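DUF4621 domain-containing protein (Parabacteroides distasonis, PDB 4H3W) is of unknown function but is probably a secreted protein, built from two beta-barrel domains. Local coordinates at residues V212-D217 with H294-L299. Residues are numbered along the deposited sequence; the frame is centred on the assembly and turned at random.
Sequences VERIED and HIDLNL
R214 reaches over the strand 294-299 and grips D296 side-on with two nitrogens of its guanidinium. From its root, the side chain has CB 3.8 Å from D296 OD1, and CG stands anti to the backbone N (chi1 165°). Bends at chi2 and chi3 follow, and CD passes near both I295 O and D296 OD1. NE then gives D296 OD1 a nearly straight bond of 2.8 Å, lying in the guanidinium plane but arriving from above the carboxylate plane. Beyond CZ, NH2 reaches D296 OD2 at 3.2 Å. NH1 turns the other way, to a salt bridge with E216 OE1 on its syn side, and is also hydrogen-bonded to N258. H294 CB sits over one face of the guanidinium, whose plane is only 9° from that of the imidazole. An alanine here would probably leave the carboxylates of D296 and E216 without their shared cation, E216 then keeping just its stack on H294 among the contacts described. The same E216 carboxylate stacks on one face of the H294 ring, while D217 N donates to ND1 in the ring plane at 3.0 Å. Behind this charged row, on the other face of the sheet, I215 CD1 packs against L297 CD1 at 3.7 Å, while L297 also touches F318 of strand 317-319. Backbone bonds join E213 with L297 and I215 with I295 in both directions; V212–N298 and R214–D296 are non-hydrogen-bonded pairs. This is regular antiparallel pairing of an outermost strand, 208-215, with its neighbour 294-302 in a four-stranded sheet, mostly polar on the face of R214, D296 and N298, apolar at I215, I295 and L297, as befits one wall of a beta-barrel domain.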
loop_
_atom_site.group_PDB
_atom_site.type_symbol
_atom_site.label_atom_id
_atom_site.label_comp_id
_atom_site.label_asym_id
_atom_site.label_seq_id
_atom_site.Cartn_x
_atom_site.Cartn_y
_atom_site.Cartn_z
ATOM N N VAL A 212 -1.236 8.849 -9.844
ATOM C CA VAL A 212 -1.487 9.678 -11.025
ATOM C C VAL A 212 -0.859 9.046 -12.254
ATOM O O VAL A 212 0.327 8.724 -12.242
ATOM C CB VAL A 212 -0.907 11.082 -10.875
ATOM C CG1 VAL A 212 -1.238 11.903 -12.113
ATOM C CG2 VAL A 212 -1.439 11.760 -9.624
ATOM N N GLU A 213 -1.643 8.844 -13.306
ATOM C CA GLU A 213 -1.124 8.308 -14.565
ATOM C C GLU A 213 -1.259 9.361 -15.679
ATOM O O GLU A 213 -2.287 10.027 -15.820
ATOM C CB GLU A 213 -1.800 6.993 -14.952
ATOM C CG GLU A 213 -1.666 6.577 -16.442
ATOM C CD GLU A 213 -0.225 6.381 -16.993
ATOM O OE1 GLU A 213 0.799 6.541 -16.255
ATOM O OE2 GLU A 213 -0.125 6.027 -18.203
ATOM N N ARG A 214 -0.167 9.529 -16.415
ATOM C CA ARG A 214 -0.010 10.559 -17.432
ATOM C C ARG A 214 -0.205 9.969 -18.813
ATOM O O ARG A 214 0.421 8.983 -19.162
ATOM C CB ARG A 214 1.392 11.191 -17.307
ATOM C CG ARG A 214 1.856 12.015 -18.498
ATOM C CD ARG A 214 0.916 13.159 -18.841
ATOM N NE ARG A 214 0.773 14.123 -17.755
ATOM C CZ ARG A 214 1.380 15.298 -17.688
ATOM N NH1 ARG A 214 2.236 15.696 -18.629
ATOM N NH2 ARG A 214 1.111 16.103 -16.671
ATOM N N ILE A 215 -1.116 10.555 -19.582
ATOM C CA ILE A 215 -1.208 10.290 -21.010
ATOM C C ILE A 215 -0.686 11.553 -21.685
ATOM O O ILE A 215 -1.330 12.606 -21.665
ATOM C CB ILE A 215 -2.638 9.940 -21.460
ATOM C CG1 ILE A 215 -3.147 8.708 -20.702
ATOM C CG2 ILE A 215 -2.685 9.689 -22.966
ATOM C CD1 ILE A 215 -3.673 9.016 -19.317
ATOM N N GLU A 216 0.535 11.442 -22.206
ATOM C CA GLU A 216 1.286 12.524 -22.811
ATOM C C GLU A 216 0.848 12.747 -24.244
ATOM O O GLU A 216 0.642 11.806 -24.979
ATOM C CB GLU A 216 2.781 12.163 -22.791
ATOM C CG GLU A 216 3.732 13.321 -23.027
ATOM C CD GLU A 216 3.911 14.228 -21.820
ATOM O OE1 GLU A 216 3.367 13.948 -20.747
ATOM O OE2 GLU A 216 4.609 15.243 -21.959
ATOM N N ASP A 217 0.684 13.999 -24.620
ATOM C CA ASP A 217 0.288 14.374 -25.979
ATOM C C ASP A 217 -1.033 13.714 -26.415
ATOM O O ASP A 217 -1.163 13.199 -27.503
ATOM C CB ASP A 217 1.441 14.057 -26.944
ATOM C CG ASP A 217 2.669 14.893 -26.648
ATOM O OD1 ASP A 217 2.508 16.108 -26.414
ATOM O OD2 ASP A 217 3.778 14.339 -26.642
ATOM N N HIS A 294 -2.140 17.234 -22.530
ATOM C CA HIS A 294 -1.948 16.004 -21.824
ATOM C C HIS A 294 -3.166 15.738 -20.946
ATOM O O HIS A 294 -3.919 16.647 -20.613
ATOM C CB HIS A 294 -0.692 16.069 -20.925
ATOM C CG HIS A 294 0.462 16.756 -21.578
ATOM N ND1 HIS A 294 1.043 16.271 -22.723
ATOM C CD2 HIS A 294 1.136 17.892 -21.264
ATOM C CE1 HIS A 294 2.019 17.077 -23.099
ATOM N NE2 HIS A 294 2.098 18.065 -22.228
ATOM N N ILE A 295 -3.267 14.488 -20.526
ATOM C CA ILE A 295 -4.247 14.083 -19.540
ATOM C C ILE A 295 -3.531 13.491 -18.328
ATOM O O ILE A 295 -2.660 12.636 -18.478
ATOM C CB ILE A 295 -5.237 13.087 -20.154
ATOM C CG1 ILE A 295 -6.091 13.787 -21.231
ATOM C CG2 ILE A 295 -6.173 12.492 -19.116
ATOM C CD1 ILE A 295 -6.851 12.824 -22.089
ATOM N N ASP A 296 -3.909 13.964 -17.144
ATOM C CA ASP A 296 -3.613 13.254 -15.900
ATOM C C ASP A 296 -4.873 12.554 -15.379
ATOM O O ASP A 296 -5.905 13.203 -15.193
ATOM C CB ASP A 296 -3.097 14.204 -14.829
ATOM C CG ASP A 296 -1.607 14.482 -14.955
ATOM O OD1 ASP A 296 -0.863 13.639 -15.485
ATOM O OD2 ASP A 296 -1.188 15.525 -14.476
ATOM N N LEU A 297 -4.780 11.241 -15.181
ATOM C CA LEU A 297 -5.818 10.435 -14.519
ATOM C C LEU A 297 -5.410 10.275 -13.074
ATOM O O LEU A 297 -4.385 9.642 -12.780
ATOM C CB LEU A 297 -5.955 9.088 -15.180
ATOM C CG LEU A 297 -6.321 9.053 -16.665
ATOM C CD1 LEU A 297 -6.409 7.641 -17.203
ATOM C CD2 LEU A 297 -7.644 9.794 -16.856
ATOM N N ASN A 298 -6.108 10.958 -12.180
ATOM C CA ASN A 298 -5.917 10.741 -10.745
ATOM C C ASN A 298 -6.716 9.532 -10.290
ATOM O O ASN A 298 -7.959 9.541 -10.300
ATOM C CB ASN A 298 -6.321 11.944 -9.923
ATOM C CG ASN A 298 -5.474 13.173 -10.198
ATOM O OD1 ASN A 298 -4.323 13.095 -10.620
ATOM N ND2 ASN A 298 -6.042 14.311 -9.932
ATOM N N LEU A 299 -6.008 8.479 -9.944
ATOM C CA LEU A 299 -6.640 7.220 -9.602
ATOM C C LEU A 299 -6.748 7.123 -8.093
ATOM O O LEU A 299 -5.754 6.877 -7.407
ATOM C CB LEU A 299 -5.844 6.060 -10.168
ATOM C CG LEU A 299 -5.421 6.098 -11.634
ATOM C CD1 LEU A 299 -4.578 4.873 -11.967
ATOM C CD2 LEU A 299 -6.626 6.180 -12.542
#